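Local atomic coordinates of scaffolding protein (Clostridium cellulolyticum, PDB entry 1G43), a protein that probably binds crystalline cellulose through its family 3a carbohydrate-binding module, so attaching the cellulosome of Clostridium cellulolyticum to its substrate. Residues 20-25 against 124-129; 43-48 against 131-136; 56-61 against 115-120. One frame throughout, in Å; residues are numbered along the deposited sequence.

Interaction 1 of 3, residues 20-25 against 124-129; sequences NSIYAR and SNFDQS. With CA (calcium ion), chain B.
The carbonyl O of N20 accepts a hydrogen bond from water 1 at 2.6 Å, and the same water donates to S124 O, so the two segments meet here through solvent; no direct hydrogen bond joins them. A second water repeats the pattern between side chains: it donates to N125 OD1 and takes a weak bond from N20 ND2. Between the two bridges N20 lays its CB against the S124 carbonyl, 3.5 Å from CB to O. N125 turns its other polar end, ND2, to S18.

The apolar part is carried by I22 and F126, whose side chains cross at about a right angle. With CG1 of I22 anti to the carbonyl carbon (chi1 -59°) and CD1 extended beyond it (chi2 -159°), CD1 comes over the middle of the F126 ring. CD1 lies 3.7 Å from the ring centroid, only 13° off the normal, a CH-pi contact, while I22 CG1 rests on the rim at 3.5 Å from F126 CD1. At the ring edge stand N20 O and S21 N. The guanidinium of R120 makes a cation-pi contact with the same ring.

Q128 slides past I22 in the opposite direction, its OE1 reaching I22 CG2 at 3.6 Å. This amide is fixed at both ends: OE1 receives a bond from water 3, which in turn accepts from Y23 N, and NE2 is held by S15 OG and P16 O.

Between F126 and Q128 the chain turns D127 O onto the calcium ion at 2.5 Å, and D127 OD1, through its syn lone pair, accepts from S129 OG at 2.7 Å. The short, weakly bonded strand at 126-127, paired with the beginning of strand 18-30 (F126 with S19), thus leads out of the beta-sandwich into a calcium site that T48 and D50, after strand 41-47, complete together with N130 and D131.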
loop_
_atom_site.group_PDB
_atom_site.type_symbol
_atom_site.label_atom_id
_atom_site.label_comp_id
_atom_site.label_asym_id
_atom_site.label_seq_id
_atom_site.Cartn_x
_atom_site.Cartn_y
_atom_site.Cartn_z
ATOM N N ASN A 20 8.161 -0.285 -16.091
ATOM C CA ASN A 20 8.174 -1.716 -15.840
ATOM C C ASN A 20 8.163 -2.023 -14.336
ATOM O O ASN A 20 8.324 -3.154 -13.938
ATOM C CB ASN A 20 9.366 -2.372 -16.494
ATOM C CG ASN A 20 10.671 -1.736 -16.086
ATOM O OD1 ASN A 20 10.783 -1.106 -15.022
ATOM N ND2 ASN A 20 11.684 -1.923 -16.919
ATOM N N SER A 21 7.985 -0.995 -13.517
ATOM C CA SER A 21 7.896 -1.142 -12.058
ATOM C C SER A 21 6.776 -0.254 -11.572
ATOM O O SER A 21 6.601 0.861 -12.060
ATOM C CB SER A 21 9.152 -0.660 -11.334
ATOM O OG SER A 21 10.193 -1.578 -11.405
ATOM N N ILE A 22 6.013 -0.732 -10.615
ATOM C CA ILE A 22 4.973 0.085 -10.044
ATOM C C ILE A 22 5.454 0.285 -8.611
ATOM O O ILE A 22 5.775 -0.688 -7.913
ATOM C CB ILE A 22 3.601 -0.625 -10.138
ATOM C CG1 ILE A 22 3.320 -0.896 -11.622
ATOM C CG2 ILE A 22 2.514 0.198 -9.445
ATOM C CD1 ILE A 22 1.859 -1.134 -12.052
ATOM N N TYR A 23 5.570 1.537 -8.186
ATOM C CA TYR A 23 6.007 1.810 -6.828
ATOM C C TYR A 23 4.781 2.189 -6.045
ATOM O O TYR A 23 3.872 2.754 -6.620
ATOM C CB TYR A 23 7.008 2.967 -6.776
ATOM C CG TYR A 23 8.298 2.692 -7.521
ATOM C CD1 TYR A 23 8.342 2.732 -8.915
ATOM C CD2 TYR A 23 9.445 2.318 -6.839
ATOM C CE1 TYR A 23 9.483 2.401 -9.593
ATOM C CE2 TYR A 23 10.586 1.987 -7.510
ATOM C CZ TYR A 23 10.599 2.028 -8.884
ATOM O OH TYR A 23 11.744 1.680 -9.561
ATOM N N ALA A 24 4.766 1.869 -4.747
ATOM C CA ALA A 24 3.666 2.190 -3.853
ATOM C C ALA A 24 4.270 2.370 -2.459
ATOM O O ALA A 24 4.693 1.400 -1.827
ATOM C CB ALA A 24 2.662 1.080 -3.842
ATOM N N ARG A 25 4.325 3.609 -1.979
ATOM C CA ARG A 25 4.900 3.868 -0.663
ATOM C C ARG A 25 3.887 4.534 0.225
ATOM O O ARG A 25 3.236 5.483 -0.177
ATOM C CB ARG A 25 6.141 4.731 -0.811
ATOM C CG ARG A 25 7.171 4.050 -1.718
ATOM C CD ARG A 25 8.124 5.053 -2.275
ATOM N NE ARG A 25 9.170 4.427 -3.066
ATOM C CZ ARG A 25 10.090 5.114 -3.733
ATOM N NH1 ARG A 25 10.085 6.437 -3.697
ATOM N NH2 ARG A 25 11.009 4.478 -4.434
ATOM N N SER A 124 8.562 -6.330 -18.664
ATOM C CA SER A 124 7.866 -5.558 -19.691
ATOM C C SER A 124 7.112 -4.412 -18.997
ATOM O O SER A 124 6.849 -4.456 -17.785
ATOM C CB SER A 124 6.886 -6.447 -20.501
ATOM O OG SER A 124 5.924 -7.088 -19.678
ATOM N N ASN A 125 6.782 -3.399 -19.780
ATOM C CA ASN A 125 6.129 -2.191 -19.328
ATOM C C ASN A 125 4.649 -2.313 -19.025
ATOM O O ASN A 125 3.933 -2.997 -19.729
ATOM C CB ASN A 125 6.303 -1.093 -20.391
ATOM C CG ASN A 125 7.626 -0.335 -20.273
ATOM O OD1 ASN A 125 8.627 -0.844 -19.751
ATOM N ND2 ASN A 125 7.630 0.896 -20.770
ATOM N N PHE A 126 4.221 -1.633 -17.969
ATOM C CA PHE A 126 2.826 -1.558 -17.575
ATOM C C PHE A 126 2.415 -0.231 -18.190
ATOM O O PHE A 126 3.255 0.523 -18.687
ATOM C CB PHE A 126 2.634 -1.372 -16.056
ATOM C CG PHE A 126 2.914 -2.588 -15.219
ATOM C CD1 PHE A 126 4.109 -2.712 -14.541
ATOM C CD2 PHE A 126 1.942 -3.568 -15.043
ATOM C CE1 PHE A 126 4.332 -3.792 -13.692
ATOM C CE2 PHE A 126 2.162 -4.655 -14.190
ATOM C CZ PHE A 126 3.351 -4.762 -13.518
ATOM N N ASP A 127 1.118 0.044 -18.143
ATOM C CA ASP A 127 0.563 1.309 -18.606
ATOM C C ASP A 127 -0.121 1.769 -17.327
ATOM O O ASP A 127 -1.206 1.310 -16.988
ATOM C CB ASP A 127 -0.464 1.090 -19.728
ATOM C CG ASP A 127 -1.246 2.374 -20.093
ATOM O OD1 ASP A 127 -0.947 3.473 -19.569
ATOM O OD2 ASP A 127 -2.178 2.268 -20.920
ATOM N N GLN A 128 0.534 2.642 -16.591
ATOM C CA GLN A 128 -0.047 3.104 -15.356
ATOM C C GLN A 128 -1.170 4.097 -15.558
ATOM O O GLN A 128 -1.970 4.308 -14.652
ATOM C CB GLN A 128 1.014 3.750 -14.495
ATOM C CG GLN A 128 2.167 2.854 -14.200
ATOM C CD GLN A 128 2.857 3.283 -12.943
ATOM O OE1 GLN A 128 2.442 2.890 -11.856
ATOM N NE2 GLN A 128 3.894 4.132 -13.073
ATOM N N SER A 129 -1.235 4.690 -16.750
ATOM C CA SER A 129 -2.241 5.704 -16.993
ATOM C C SER A 129 -3.672 5.220 -16.883
ATOM O O SER A 129 -4.566 6.041 -16.729
ATOM C CB SER A 129 -2.009 6.440 -18.338
ATOM O OG SER A 129 -2.479 5.741 -19.481
HETATM CA CA CA B . -2.611 -0.654 -16.377
HETATM O O HOH W 1 7.522 -5.296 -15.246
HETATM O O HOH W 2 11.500 -1.466 -19.434
HETATM O O HOH W 3 4.332 3.494 -9.734
HETATM O O HOH W 4 -0.419 -0.923 -14.712
#

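Interaction 2 of 3, residues 43-48 against 131-136; sequences LRYYYT and DWSYTA. With CA (calcium ion), chain B.
A calcium site joins the end of strand 41-47 to the loop that follows strand 126-127, with T48 and D131 as the ligands that meet. The ion is bound by both T48 O and T48 OG1 and by D131 OD1, the last at 2.5 Å; D50, N130 and D127 supply further ligands. T48 N also donates to D131 OD1, at 2.9 Å and nearly straight (170°), arriving from above the carboxylate plane. OD2 of D131 instead takes bonds from waters 4 and 5, and water 5 accepts from the Y45 hydroxyl.

D131 begins a type I beta turn that ends at Y134, and S133 within it docks on the strand backbone through two bonds. S133 N donates to Y46 O at 3.0 Å, and S133 OG accepts from Y46 N at 2.8 Å; the hydroxyl is also paired with K145 O. With CG anti to its backbone N (chi1 -177°), Y45 brings one ring face under S133 CB, 3.7 Å from CB to the ring centroid, and carries its OH to the edge of the Y134 ring. CB of Y46 meets W132 CE3 at 3.9 Å.

The buried D131 carboxylate thus has metal and N-H on one oxygen and two waters on the other, surroundings that would be expected to favour its ionised form.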
loop_
_atom_site.group_PDB
_atom_site.type_symbol
_atom_site.label_atom_id
_atom_site.label_comp_id
_atom_site.label_asym_id
_atom_site.label_seq_id
_atom_site.Cartn_x
_atom_site.Cartn_y
_atom_site.Cartn_z
ATOM N N LEU A 43 -3.316 -2.765 3.270
ATOM C CA LEU A 43 -3.252 -1.621 2.386
ATOM C C LEU A 43 -3.541 -2.157 0.981
ATOM O O LEU A 43 -3.112 -3.266 0.634
ATOM C CB LEU A 43 -1.859 -0.977 2.479
ATOM C CG LEU A 43 -1.596 -0.187 3.765
ATOM C CD1 LEU A 43 -0.118 -0.041 4.031
ATOM C CD2 LEU A 43 -2.253 1.180 3.657
ATOM N N ARG A 44 -4.275 -1.387 0.186
ATOM C CA ARG A 44 -4.611 -1.795 -1.168
ATOM C C ARG A 44 -4.289 -0.757 -2.244
ATOM O O ARG A 44 -4.467 0.449 -2.041
ATOM C CB ARG A 44 -6.086 -2.125 -1.260
ATOM C CG ARG A 44 -6.526 -3.288 -0.425
ATOM C CD ARG A 44 -7.960 -3.568 -0.753
ATOM N NE ARG A 44 -8.421 -4.807 -0.176
ATOM C CZ ARG A 44 -9.708 -5.125 -0.082
ATOM N NH1 ARG A 44 -10.623 -4.283 -0.541
ATOM N NH2 ARG A 44 -10.084 -6.265 0.484
ATOM N N TYR A 45 -3.844 -1.238 -3.402
ATOM C CA TYR A 45 -3.481 -0.373 -4.537
ATOM C C TYR A 45 -4.132 -0.954 -5.785
ATOM O O TYR A 45 -3.727 -2.005 -6.254
ATOM C CB TYR A 45 -1.958 -0.347 -4.721
ATOM C CG TYR A 45 -1.479 0.580 -5.828
ATOM C CD1 TYR A 45 -1.205 1.910 -5.569
ATOM C CD2 TYR A 45 -1.359 0.131 -7.138
ATOM C CE1 TYR A 45 -0.829 2.785 -6.591
ATOM C CE2 TYR A 45 -0.980 0.998 -8.174
ATOM C CZ TYR A 45 -0.724 2.329 -7.886
ATOM O OH TYR A 45 -0.412 3.215 -8.888
ATOM N N TYR A 46 -5.104 -0.246 -6.338
ATOM C CA TYR A 46 -5.842 -0.733 -7.497
ATOM C C TYR A 46 -5.271 -0.385 -8.881
ATOM O O TYR A 46 -4.896 0.740 -9.130
ATOM C CB TYR A 46 -7.287 -0.269 -7.372
ATOM C CG TYR A 46 -8.025 -0.890 -6.190
ATOM C CD1 TYR A 46 -7.855 -0.407 -4.889
ATOM C CD2 TYR A 46 -8.889 -1.956 -6.385
ATOM C CE1 TYR A 46 -8.541 -0.972 -3.808
ATOM C CE2 TYR A 46 -9.574 -2.535 -5.324
ATOM C CZ TYR A 46 -9.403 -2.039 -4.036
ATOM O OH TYR A 46 -10.120 -2.615 -3.006
ATOM N N TYR A 47 -5.229 -1.353 -9.789
ATOM C CA TYR A 47 -4.663 -1.118 -11.118
ATOM C C TYR A 47 -5.238 -2.000 -12.206
ATOM O O TYR A 47 -6.025 -2.916 -11.929
ATOM C CB TYR A 47 -3.154 -1.370 -11.090
ATOM C CG TYR A 47 -2.791 -2.805 -10.743
ATOM C CD1 TYR A 47 -2.947 -3.279 -9.446
ATOM C CD2 TYR A 47 -2.306 -3.689 -11.707
ATOM C CE1 TYR A 47 -2.632 -4.580 -9.101
ATOM C CE2 TYR A 47 -1.981 -5.017 -11.375
ATOM C CZ TYR A 47 -2.148 -5.445 -10.055
ATOM O OH TYR A 47 -1.797 -6.700 -9.653
ATOM N N THR A 48 -4.849 -1.709 -13.454
ATOM C CA THR A 48 -5.261 -2.531 -14.582
ATOM C C THR A 48 -4.031 -3.321 -14.989
ATOM O O THR A 48 -2.966 -2.775 -15.258
ATOM C CB THR A 48 -5.828 -1.727 -15.796
ATOM O OG1 THR A 48 -5.012 -0.585 -16.070
ATOM C CG2 THR A 48 -7.292 -1.303 -15.516
ATOM N N ASP A 131 -4.628 3.052 -14.501
ATOM C CA ASP A 131 -4.644 2.481 -13.166
ATOM C C ASP A 131 -5.378 3.428 -12.221
ATOM O O ASP A 131 -5.032 4.603 -12.054
ATOM C CB ASP A 131 -3.228 2.228 -12.640
ATOM C CG ASP A 131 -2.513 1.155 -13.419
ATOM O OD1 ASP A 131 -3.165 0.470 -14.223
ATOM O OD2 ASP A 131 -1.299 0.993 -13.230
ATOM N N TRP A 132 -6.404 2.876 -11.602
ATOM C CA TRP A 132 -7.243 3.573 -10.671
ATOM C C TRP A 132 -6.479 4.279 -9.553
ATOM O O TRP A 132 -6.766 5.424 -9.256
ATOM C CB TRP A 132 -8.228 2.581 -10.068
ATOM C CG TRP A 132 -9.387 3.235 -9.451
ATOM C CD1 TRP A 132 -10.509 3.688 -10.086
ATOM C CD2 TRP A 132 -9.544 3.561 -8.067
ATOM N NE1 TRP A 132 -11.357 4.272 -9.181
ATOM C CE2 TRP A 132 -10.786 4.209 -7.932
ATOM C CE3 TRP A 132 -8.754 3.365 -6.928
ATOM C CZ2 TRP A 132 -11.254 4.664 -6.707
ATOM C CZ3 TRP A 132 -9.217 3.812 -5.715
ATOM C CH2 TRP A 132 -10.461 4.457 -5.611
ATOM N N SER A 133 -5.518 3.616 -8.919
ATOM C CA SER A 133 -4.804 4.284 -7.829
ATOM C C SER A 133 -3.597 5.084 -8.290
ATOM O O SER A 133 -2.842 5.574 -7.471
ATOM C CB SER A 133 -4.327 3.272 -6.787
ATOM O OG SER A 133 -5.414 2.554 -6.248
ATOM N N TYR A 134 -3.414 5.231 -9.594
ATOM C CA TYR A 134 -2.240 5.936 -10.063
ATOM C C TYR A 134 -2.289 7.440 -10.192
ATOM O O TYR A 134 -3.233 8.032 -10.706
ATOM C CB TYR A 134 -1.754 5.361 -11.413
ATOM C CG TYR A 134 -0.536 6.107 -11.991
ATOM C CD1 TYR A 134 0.735 5.960 -11.432
ATOM C CD2 TYR A 134 -0.682 7.026 -13.039
ATOM C CE1 TYR A 134 1.837 6.722 -11.901
ATOM C CE2 TYR A 134 0.415 7.794 -13.513
ATOM C CZ TYR A 134 1.663 7.635 -12.936
ATOM O OH TYR A 134 2.712 8.389 -13.371
ATOM N N THR A 135 -1.234 8.048 -9.688
ATOM C CA THR A 135 -1.015 9.469 -9.803
ATOM C C THR A 135 0.465 9.690 -9.561
ATOM O O THR A 135 1.058 9.112 -8.656
ATOM C CB THR A 135 -1.841 10.303 -8.813
ATOM O OG1 THR A 135 -1.681 11.679 -9.160
ATOM C CG2 THR A 135 -1.377 10.100 -7.389
ATOM N N ALA A 136 1.074 10.517 -10.397
ATOM C CA ALA A 136 2.497 10.799 -10.243
ATOM C C ALA A 136 2.638 11.675 -9.014
ATOM O O ALA A 136 2.224 12.818 -9.020
ATOM C CB ALA A 136 3.023 11.505 -11.469
HETATM CA CA CA B . -2.611 -0.654 -16.377
HETATM O O HOH W 5 -0.071 2.174 -11.128
HETATM O O HOH W 4 -0.419 -0.923 -14.712
#

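Interaction 3 of 3, residues 56-61 against 115-120; sequences TFWCDH and QTRFAR. Unlike the reference sequence in segment 56-61: W58 (reference Leu), C59 (reference Gly).
The guanidinium of R117 lies flat on the indole of W58, a residue that differs from the reference sequence, with the planes 2° apart. The stack is a cation-pi contact, R117 CZ standing 4.2 Å from the centroid of the five-membered ring. T56 CG2 packs toward the rim of the opposite indole face, and A119 CB meets the indole edge in plane, 3.9 Å from W58 CZ3. D60 comes to the edge of the guanidinium: its OD1 is gripped side-on by two nitrogens, by R117 NE at 2.9 Å through the syn lone pair and by R117 NH2 at 3.2 Å. A bend at R117 chi3 (139°) helps turn the group so that one face serves the ring and one edge the salt bridge.

Beneath these side chains the strands pair antiparallel, with T56-A119 and W58-R117 as hydrogen-bonded pairs. At Q115 the register slips in a classic beta bulge: Q115 O accepts from D60 N at 2.8 Å and weakly from H61 N, while Q115 N returns a bond to H61 O. Scaffoldin modules of family 3a carry a comparable Asp-Arg pair in the planar strip thought to bind cellulose, consistent with a similar role here.

On the other face, the side chains of F57 and F118 touch L95 of strand 91-99, and strand 111-120 lies between strands 55-66 and 18-30.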
loop_
_atom_site.group_PDB
_atom_site.type_symbol
_atom_site.label_atom_id
_atom_site.label_comp_id
_atom_site.label_asym_id
_atom_site.label_seq_id
_atom_site.Cartn_x
_atom_site.Cartn_y
_atom_site.Cartn_z
ATOM N N THR A 56 6.262 -9.914 -9.381
ATOM C CA THR A 56 7.145 -10.101 -8.242
ATOM C C THR A 56 6.970 -8.897 -7.349
ATOM O O THR A 56 6.988 -7.765 -7.826
ATOM C CB THR A 56 8.637 -10.249 -8.665
ATOM O OG1 THR A 56 8.789 -11.504 -9.318
ATOM C CG2 THR A 56 9.573 -10.255 -7.444
ATOM N N PHE A 57 6.747 -9.152 -6.062
ATOM C CA PHE A 57 6.592 -8.092 -5.077
ATOM C C PHE A 57 7.879 -7.863 -4.263
ATOM O O PHE A 57 8.580 -8.803 -3.919
ATOM C CB PHE A 57 5.478 -8.445 -4.115
ATOM C CG PHE A 57 5.296 -7.452 -3.003
ATOM C CD1 PHE A 57 4.479 -6.341 -3.169
ATOM C CD2 PHE A 57 5.894 -7.661 -1.767
ATOM C CE1 PHE A 57 4.248 -5.456 -2.119
ATOM C CE2 PHE A 57 5.668 -6.779 -0.703
ATOM C CZ PHE A 57 4.844 -5.681 -0.882
ATOM N N TRP A 58 8.156 -6.609 -3.933
ATOM C CA TRP A 58 9.337 -6.247 -3.129
ATOM C C TRP A 58 8.971 -5.204 -2.086
ATOM O O TRP A 58 8.219 -4.288 -2.393
ATOM C CB TRP A 58 10.442 -5.599 -3.991
ATOM C CG TRP A 58 11.222 -6.525 -4.844
ATOM C CD1 TRP A 58 12.247 -7.327 -4.450
ATOM C CD2 TRP A 58 11.073 -6.726 -6.254
ATOM N NE1 TRP A 58 12.760 -8.013 -5.529
ATOM C CE2 TRP A 58 12.055 -7.666 -6.650
ATOM C CE3 TRP A 58 10.207 -6.201 -7.228
ATOM C CZ2 TRP A 58 12.198 -8.096 -7.984
ATOM C CZ3 TRP A 58 10.349 -6.628 -8.561
ATOM C CH2 TRP A 58 11.339 -7.566 -8.921
ATOM N N CYS A 59 9.470 -5.357 -0.854
ATOM C CA CYS A 59 9.298 -4.302 0.158
ATOM C C CYS A 59 10.725 -3.810 0.308
ATOM O O CYS A 59 11.567 -4.536 0.818
ATOM C CB CYS A 59 8.821 -4.797 1.526
ATOM S SG CYS A 59 8.686 -3.424 2.767
ATOM N N ASP A 60 10.994 -2.598 -0.163
ATOM C CA ASP A 60 12.331 -2.019 -0.088
ATOM C C ASP A 60 12.705 -1.541 1.321
ATOM O O ASP A 60 13.879 -1.518 1.688
ATOM C CB ASP A 60 12.461 -0.846 -1.072
ATOM C CG ASP A 60 12.204 -1.261 -2.517
ATOM O OD1 ASP A 60 12.578 -2.393 -2.898
ATOM O OD2 ASP A 60 11.635 -0.433 -3.275
ATOM N N HIS A 61 11.709 -1.178 2.108
ATOM C CA HIS A 61 11.969 -0.689 3.456
ATOM C C HIS A 61 10.673 -0.464 4.208
ATOM O O HIS A 61 9.703 0.039 3.645
ATOM C CB HIS A 61 12.719 0.641 3.407
ATOM C CG HIS A 61 12.770 1.340 4.722
ATOM N ND1 HIS A 61 13.658 0.989 5.715
ATOM C CD2 HIS A 61 11.966 2.288 5.254
ATOM C CE1 HIS A 61 13.394 1.682 6.805
ATOM N NE2 HIS A 61 12.369 2.477 6.554
ATOM N N GLN A 115 7.642 1.012 2.049
ATOM C CA GLN A 115 7.996 1.249 0.653
ATOM C C GLN A 115 8.034 -0.041 -0.094
ATOM O O GLN A 115 8.792 -0.938 0.238
ATOM C CB GLN A 115 9.322 1.997 0.534
ATOM C CG GLN A 115 9.264 3.349 1.256
ATOM C CD GLN A 115 10.479 4.231 0.985
ATOM O OE1 GLN A 115 11.599 3.910 1.365
ATOM N NE2 GLN A 115 10.250 5.356 0.325
ATOM N N THR A 116 7.189 -0.107 -1.114
ATOM C CA THR A 116 7.030 -1.308 -1.904
ATOM C C THR A 116 7.048 -1.053 -3.402
ATOM O O THR A 116 6.849 0.077 -3.886
ATOM C CB THR A 116 5.672 -1.990 -1.603
ATOM O OG1 THR A 116 4.638 -1.292 -2.312
ATOM C CG2 THR A 116 5.340 -1.940 -0.101
ATOM N N ARG A 117 7.275 -2.139 -4.131
ATOM C CA ARG A 117 7.259 -2.083 -5.571
ATOM C C ARG A 117 6.987 -3.475 -6.108
ATOM O O ARG A 117 7.146 -4.469 -5.400
ATOM C CB ARG A 117 8.593 -1.525 -6.117
ATOM C CG ARG A 117 9.752 -2.534 -6.261
ATOM C CD ARG A 117 11.086 -1.824 -6.526
ATOM N NE ARG A 117 12.138 -2.468 -5.759
ATOM C CZ ARG A 117 13.038 -3.287 -6.268
ATOM N NH1 ARG A 117 13.038 -3.563 -7.567
ATOM N NH2 ARG A 117 13.909 -3.867 -5.470
ATOM N N PHE A 118 6.526 -3.534 -7.342
ATOM C CA PHE A 118 6.310 -4.805 -7.978
ATOM C C PHE A 118 6.489 -4.670 -9.494
ATOM O O PHE A 118 6.349 -3.591 -10.057
ATOM C CB PHE A 118 4.952 -5.425 -7.607
ATOM C CG PHE A 118 3.764 -4.663 -8.077
ATOM C CD1 PHE A 118 3.234 -3.632 -7.312
ATOM C CD2 PHE A 118 3.120 -5.020 -9.248
ATOM C CE1 PHE A 118 2.066 -2.973 -7.703
ATOM C CE2 PHE A 118 1.955 -4.373 -9.654
ATOM C CZ PHE A 118 1.423 -3.344 -8.874
ATOM N N ALA A 119 6.831 -5.776 -10.140
ATOM C CA ALA A 119 7.083 -5.767 -11.577
ATOM C C ALA A 119 6.787 -7.139 -12.163
ATOM O O ALA A 119 6.586 -8.114 -11.428
ATOM C CB ALA A 119 8.540 -5.387 -11.819
ATOM N N ARG A 120 6.724 -7.217 -13.483
ATOM C CA ARG A 120 6.484 -8.506 -14.098
ATOM C C ARG A 120 7.817 -9.225 -14.133
ATOM O O ARG A 120 8.886 -8.595 -14.155
ATOM C CB ARG A 120 5.949 -8.359 -15.518
ATOM C CG ARG A 120 4.585 -7.726 -15.627
ATOM C CD ARG A 120 4.362 -7.281 -17.035
ATOM N NE ARG A 120 3.098 -6.590 -17.188
ATOM C CZ ARG A 120 2.762 -5.882 -18.257
ATOM N NH1 ARG A 120 3.611 -5.776 -19.262
ATOM N NH2 ARG A 120 1.576 -5.277 -18.318
HETATM O O HOH W 6 9.566 1.511 -2.898
HETATM O O HOH W 7 14.128 -4.216 -2.631
#

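Interactions 1 and 2 share the calcium ion and water 4: D127 comes from the former, T48 and D131 from the latter, their centres about 10 Å apart. Their apolar parts also join, I22 CG2 lying 3.8 Å from Y45 CE2. Interaction 3 belongs to the same sheet as strand 18-30, tied to it by the pairs I22 N with F118 O at 2.9 Å and T116 OG1 with A24 O at 2.7 Å. Between interactions 2 and 3, centres about 14 Å apart, Y47 CE1 approaches F118 CZ at 4.2 Å across the sandwich interior. The D60-R117 pair of the presumed cellulose-binding strip lies on the other face of the sheet from this contact.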